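Local coordinates for protein cadherin-23 (PDB 5VH2) that probably serves as a calcium-binding adhesion protein of inner-ear hair-cell tip links, where it takes part in the mechanotransduction that underlies hearing, at residues V44-S50 with M81-D87; G25-V31 with T62-T67. The protein carries 1 engineered substitution. All coordinates share one frame; numbering follows the deposited sequence.

Interaction 1 of 2, residues V44-S50 with M81-D87; sequences VNYRILS and MNVSATD. With CA (calcium ion), chain E.
The phenol ring of Tyr-46 approaches the methyl of Ala-85 obliquely, its CE1 lying 4.1 Å from Ala-85 CB, while Tyr-46 OH is hydrogen-bonded to Ala-33 N beyond the contact. The amide of Asn-45 leans across toward strand 78-87: with CG anti to the carbonyl carbon (chi1 -41°), ND2 makes a weak bond of 2.8 Å to Thr-86 O, a carbonyl that also accepts the backbone N-H of Asn-45. The carboxylate of Asp-87 reaches a calcium ion, OD2 binding it at 2.1 Å, with Glu-4, Asp-35, Asp-37 and Gly-41 completing the site; OD2 also accepts a hydrogen bond from Asn-93 ND2. Along the ladder the backbones pair antiparallel, for instance Ser-84 N to Arg-47 O at 2.8 Å. A beta bulge at Leu-49 shifts the register, so that Leu-49 N and Ser-50 O both bond to Asn-82, and Leu-49 CD1 rests 4.0 Å from Ser-84 CB. On the face carrying Tyr-46 and Val-83, Ile-48 CD1 meets Met-81 SD at 4.2 Å. This face packs on Phe-56, Ile-58, Val-31 and Ala-33 of the opposing sheet; strand 44-50 is outermost in its own sheet, and strand 78-87 lies between it and strand 94-104.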
loop_
_atom_site.group_PDB
_atom_site.type_symbol
_atom_site.label_atom_id
_atom_site.label_comp_id
_atom_site.label_asym_id
_atom_site.label_seq_id
_atom_site.Cartn_x
_atom_site.Cartn_y
_atom_site.Cartn_z
ATOM N N VAL A 44 2.678 29.059 -25.247
ATOM C CA VAL A 44 3.635 28.165 -24.663
ATOM C C VAL A 44 3.206 26.711 -24.761
ATOM O O VAL A 44 2.016 26.427 -24.700
ATOM C CB VAL A 44 3.886 28.541 -23.223
ATOM C CG1 VAL A 44 3.978 30.048 -23.105
ATOM C CG2 VAL A 44 2.808 27.988 -22.316
ATOM N N ASN A 45 4.186 25.812 -24.909
ATOM C CA ASN A 45 3.928 24.369 -24.979
ATOM C C ASN A 45 4.532 23.687 -23.761
ATOM O O ASN A 45 5.701 23.882 -23.457
ATOM C CB ASN A 45 4.532 23.816 -26.260
ATOM C CG ASN A 45 4.313 24.747 -27.456
ATOM O OD1 ASN A 45 3.289 24.668 -28.159
ATOM N ND2 ASN A 45 5.275 25.626 -27.706
ATOM N N TYR A 46 3.734 22.899 -23.058
ATOM C CA TYR A 46 4.151 22.283 -21.806
ATOM C C TYR A 46 4.693 20.855 -21.996
ATOM O O TYR A 46 4.156 20.054 -22.812
ATOM C CB TYR A 46 2.990 22.238 -20.827
ATOM C CG TYR A 46 2.511 23.602 -20.404
ATOM C CD1 TYR A 46 3.277 24.413 -19.576
ATOM C CD2 TYR A 46 1.283 24.089 -20.841
ATOM C CE1 TYR A 46 2.836 25.666 -19.215
ATOM C CE2 TYR A 46 0.837 25.341 -20.482
ATOM C CZ TYR A 46 1.606 26.121 -19.679
ATOM O OH TYR A 46 1.098 27.338 -19.317
ATOM N N ARG A 47 5.706 20.523 -21.198
ATOM C CA ARG A 47 6.392 19.250 -21.338
ATOM C C ARG A 47 7.107 18.857 -20.036
ATOM O O ARG A 47 7.696 19.708 -19.357
ATOM C CB ARG A 47 7.414 19.343 -22.469
ATOM C CG ARG A 47 7.984 17.974 -22.800
ATOM C CD ARG A 47 9.245 18.018 -23.659
ATOM N NE ARG A 47 9.195 17.164 -24.852
ATOM C CZ ARG A 47 9.817 17.449 -26.008
ATOM N NH1 ARG A 47 10.576 18.555 -26.128
ATOM N NH2 ARG A 47 9.719 16.619 -27.046
ATOM N N ILE A 48 7.064 17.566 -19.696
ATOM C CA ILE A 48 7.882 17.001 -18.622
ATOM C C ILE A 48 9.222 16.517 -19.152
ATOM O O ILE A 48 9.241 15.700 -20.039
ATOM C CB ILE A 48 7.154 15.820 -17.964
ATOM C CG1 ILE A 48 5.848 16.317 -17.299
ATOM C CG2 ILE A 48 8.035 15.153 -16.906
ATOM C CD1 ILE A 48 4.825 15.258 -17.032
ATOM N N LEU A 49 10.328 17.011 -18.595
ATOM C CA LEU A 49 11.694 16.629 -19.023
ATOM C C LEU A 49 12.243 15.438 -18.259
ATOM O O LEU A 49 13.087 14.711 -18.784
ATOM C CB LEU A 49 12.672 17.790 -18.833
ATOM C CG LEU A 49 12.355 19.095 -19.567
ATOM C CD1 LEU A 49 13.350 20.171 -19.193
ATOM C CD2 LEU A 49 12.302 18.932 -21.081
ATOM N N SER A 50 11.835 15.287 -16.994
ATOM C CA SER A 50 12.293 14.165 -16.164
ATOM C C SER A 50 11.416 13.978 -14.928
ATOM O O SER A 50 10.767 14.926 -14.470
ATOM C CB SER A 50 13.750 14.395 -15.701
ATOM O OG SER A 50 13.837 15.483 -14.777
ATOM N N MET A 81 9.162 16.201 -10.611
ATOM C CA MET A 81 9.171 16.258 -12.074
ATOM C C MET A 81 9.695 17.591 -12.535
ATOM O O MET A 81 9.364 18.615 -11.951
ATOM C CB MET A 81 7.754 16.110 -12.622
ATOM C CG MET A 81 7.271 14.696 -12.706
ATOM S SD MET A 81 5.526 14.573 -12.974
ATOM C CE MET A 81 4.899 15.022 -11.355
ATOM N N ASN A 82 10.458 17.582 -13.625
ATOM C CA ASN A 82 10.975 18.822 -14.212
ATOM C C ASN A 82 10.120 19.157 -15.388
ATOM O O ASN A 82 9.972 18.312 -16.300
ATOM C CB ASN A 82 12.391 18.634 -14.729
ATOM C CG ASN A 82 13.432 18.806 -13.653
ATOM O OD1 ASN A 82 13.420 18.115 -12.662
ATOM N ND2 ASN A 82 14.357 19.721 -13.859
ATOM N N VAL A 83 9.598 20.394 -15.411
ATOM C CA VAL A 83 8.699 20.807 -16.497
ATOM C C VAL A 83 9.298 21.983 -17.264
ATOM O O VAL A 83 9.896 22.885 -16.656
ATOM C CB VAL A 83 7.321 21.183 -15.935
ATOM C CG1 VAL A 83 6.382 21.645 -17.030
ATOM C CG2 VAL A 83 6.694 19.991 -15.240
ATOM N N SER A 84 9.124 21.985 -18.584
ATOM C CA SER A 84 9.513 23.129 -19.412
ATOM C C SER A 84 8.276 23.760 -20.088
ATOM O O SER A 84 7.263 23.070 -20.382
ATOM C CB SER A 84 10.537 22.708 -20.459
ATOM O OG SER A 84 9.927 21.956 -21.505
ATOM N N ALA A 85 8.356 25.073 -20.323
ATOM C CA ALA A 85 7.403 25.755 -21.168
ATOM C C ALA A 85 8.199 26.434 -22.247
ATOM O O ALA A 85 9.062 27.252 -21.979
ATOM C CB ALA A 85 6.623 26.770 -20.370
ATOM N N THR A 86 7.884 26.110 -23.481
ATOM C CA THR A 86 8.600 26.613 -24.633
ATOM C C THR A 86 7.652 27.524 -25.402
ATOM O O THR A 86 6.546 27.104 -25.720
ATOM C CB THR A 86 8.989 25.416 -25.493
ATOM O OG1 THR A 86 9.752 24.510 -24.704
ATOM C CG2 THR A 86 9.798 25.823 -26.644
ATOM N N ASP A 87 8.024 28.775 -25.675
ATOM C CA ASP A 87 7.148 29.608 -26.527
ATOM C C ASP A 87 7.125 29.127 -27.989
ATOM O O ASP A 87 7.945 28.298 -28.391
ATOM C CB ASP A 87 7.375 31.125 -26.380
ATOM C CG ASP A 87 8.719 31.588 -26.850
ATOM O OD1 ASP A 87 9.459 30.776 -27.428
ATOM O OD2 ASP A 87 9.032 32.790 -26.585
HETATM CA CA CA E . 8.504 34.782 -26.136
#

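Interaction 2 of 2, residues G25-V31 with T62-T67; sequences GTSVIVV and TGLIVT
Ile-65 lies alongside Ile-29, both side chains pointing the same way, with CD1 of Ile-65 4.1 Å from CG2 of Ile-29. Its other branch, CG2, comes within 4.0 Å of Val-28 CB. Val-28 in turn crosses Thr-67 at about a right angle, and their CG2 methyls meet at 3.8 Å; Thr-67 CG2 is brought there by chi1 of 70°, which sets it anti to the carbonyl carbon. A serine here would lack this methyl and would probably leave Val-28 CG2 without its partner, opening a small gap beside it. The backbone fixes these positions. Ile-65 bonds through both its polar backbone atoms, accepting from Val-28 N at 2.8 Å and donating to Ile-29 O at 3.0 Å, so two successive residues face one and Val-28 turns its side chain toward strand 64-67. Further bonds join Val-31 N to Gly-63 O and Thr-67 N to Thr-26 O. Outside the pair, Arg-15 NH2 bonds to the carbonyls of Ser-27 and Val-28, while Phe-56, Val-99 and Val-101 pack against the aliphatic branches. Specificity of alignment thus rests on main-chain hydrogen bonding, whereas the side chains contribute mainly apolar packing to the domain core.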
loop_
_atom_site.group_PDB
_atom_site.type_symbol
_atom_site.label_atom_id
_atom_site.label_comp_id
_atom_site.label_asym_id
_atom_site.label_seq_id
_atom_site.Cartn_x
_atom_site.Cartn_y
_atom_site.Cartn_z
ATOM N N GLY A 25 -5.861 8.951 -15.009
ATOM C CA GLY A 25 -6.504 10.201 -15.420
ATOM C C GLY A 25 -6.867 11.157 -14.289
ATOM O O GLY A 25 -7.529 12.162 -14.525
ATOM N N THR A 26 -6.433 10.873 -13.062
ATOM C CA THR A 26 -6.784 11.734 -11.931
ATOM C C THR A 26 -5.998 13.021 -12.036
ATOM O O THR A 26 -4.803 13.006 -12.345
ATOM C CB THR A 26 -6.448 11.098 -10.570
ATOM O OG1 THR A 26 -7.130 9.850 -10.429
ATOM C CG2 THR A 26 -6.883 11.999 -9.421
ATOM N N SER A 27 -6.666 14.140 -11.770
ATOM C CA SER A 27 -6.014 15.445 -11.833
ATOM C C SER A 27 -4.987 15.564 -10.703
ATOM O O SER A 27 -5.312 15.319 -9.529
ATOM C CB SER A 27 -7.082 16.535 -11.704
ATOM O OG SER A 27 -7.941 16.522 -12.837
ATOM N N VAL A 28 -3.769 15.935 -11.068
ATOM C CA VAL A 28 -2.674 16.038 -10.109
ATOM C C VAL A 28 -2.424 17.493 -9.684
ATOM O O VAL A 28 -2.513 17.819 -8.495
ATOM C CB VAL A 28 -1.409 15.412 -10.697
ATOM C CG1 VAL A 28 -0.223 15.477 -9.748
ATOM C CG2 VAL A 28 -1.718 13.987 -11.083
ATOM N N ILE A 29 -2.130 18.350 -10.654
ATOM C CA ILE A 29 -1.981 19.778 -10.418
ATOM C C ILE A 29 -1.938 20.489 -11.767
ATOM O O ILE A 29 -1.568 19.873 -12.764
ATOM C CB ILE A 29 -0.684 20.100 -9.612
ATOM C CG1 ILE A 29 -0.603 21.602 -9.293
ATOM C CG2 ILE A 29 0.557 19.651 -10.378
ATOM C CD1 ILE A 29 0.232 21.920 -8.100
ATOM N N VAL A 30 -2.305 21.771 -11.797
ATOM C CA VAL A 30 -2.214 22.560 -13.033
ATOM C C VAL A 30 -1.057 23.551 -12.990
ATOM O O VAL A 30 -0.961 24.373 -12.052
ATOM C CB VAL A 30 -3.514 23.308 -13.370
ATOM C CG1 VAL A 30 -3.928 24.271 -12.249
ATOM C CG2 VAL A 30 -3.374 24.001 -14.729
ATOM N N VAL A 31 -0.187 23.462 -14.003
ATOM C CA VAL A 31 0.895 24.449 -14.121
ATOM C C VAL A 31 0.479 25.556 -15.087
ATOM O O VAL A 31 -0.444 25.393 -15.891
ATOM C CB VAL A 31 2.264 23.830 -14.548
ATOM C CG1 VAL A 31 2.744 22.836 -13.497
ATOM C CG2 VAL A 31 2.179 23.165 -15.913
ATOM N N THR A 62 -2.817 22.647 -22.099
ATOM C CA THR A 62 -3.538 22.962 -20.879
ATOM C C THR A 62 -2.612 23.154 -19.690
ATOM O O THR A 62 -2.890 23.981 -18.808
ATOM C CB THR A 62 -4.532 21.831 -20.565
ATOM O OG1 THR A 62 -5.484 21.767 -21.628
ATOM C CG2 THR A 62 -5.251 22.096 -19.276
ATOM N N GLY A 63 -1.542 22.363 -19.642
ATOM C CA GLY A 63 -0.605 22.413 -18.518
ATOM C C GLY A 63 -1.111 21.623 -17.333
ATOM O O GLY A 63 -0.580 21.739 -16.235
ATOM N N LEU A 64 -2.172 20.843 -17.532
ATOM C CA LEU A 64 -2.696 19.984 -16.495
ATOM C C LEU A 64 -1.855 18.724 -16.480
ATOM O O LEU A 64 -1.619 18.117 -17.549
ATOM C CB LEU A 64 -4.135 19.587 -16.778
ATOM C CG LEU A 64 -4.780 18.698 -15.703
ATOM C CD1 LEU A 64 -4.848 19.402 -14.340
ATOM C CD2 LEU A 64 -6.180 18.239 -16.083
ATOM N N ILE A 65 -1.448 18.308 -15.280
ATOM C CA ILE A 65 -0.831 17.003 -15.090
ATOM C C ILE A 65 -1.834 15.982 -14.523
ATOM O O ILE A 65 -2.564 16.277 -13.578
ATOM C CB ILE A 65 0.410 17.101 -14.170
ATOM C CG1 ILE A 65 1.480 17.999 -14.817
ATOM C CG2 ILE A 65 0.999 15.724 -13.922
ATOM C CD1 ILE A 65 2.507 18.527 -13.843
ATOM N N VAL A 66 -1.853 14.778 -15.107
ATOM C CA VAL A 66 -2.762 13.693 -14.702
ATOM C C VAL A 66 -1.967 12.415 -14.564
ATOM O O VAL A 66 -0.846 12.325 -15.106
ATOM C CB VAL A 66 -3.865 13.436 -15.752
ATOM C CG1 VAL A 66 -4.628 14.721 -16.043
ATOM C CG2 VAL A 66 -3.288 12.833 -17.040
ATOM N N THR A 67 -2.528 11.412 -13.884
ATOM C CA THR A 67 -1.797 10.151 -13.738
ATOM C C THR A 67 -2.014 9.327 -15.005
ATOM O O THR A 67 -3.018 9.521 -15.689
ATOM C CB THR A 67 -2.196 9.354 -12.478
ATOM O OG1 THR A 67 -3.524 8.813 -12.614
ATOM C CG2 THR A 67 -2.139 10.247 -11.265
#

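Overall arrangement
Interactions 1 and 2 belong to the two facing sheets of one cadherin domain, a beta sandwich, and their centres are about 13 Å apart. The segments alternate along the chain, 25-31, 44-50, 62-67, 81-87, so the polypeptide passes from sheet to sheet between successive segments. Interaction 2 joins the middle strands 27-34 and 64-67 of its sheet. The two meet where the ring of Tyr-46 packs against Gly-63, CD2 to CA 3.4 Å, and reaches Val-31. Interaction 1 alone runs to a calcium site, at the end of the domain away from the linker to the second repeat. Two sheets packed face to face in this way are consistent with a compact repeat in an elongated, calcium-binding adhesion protein.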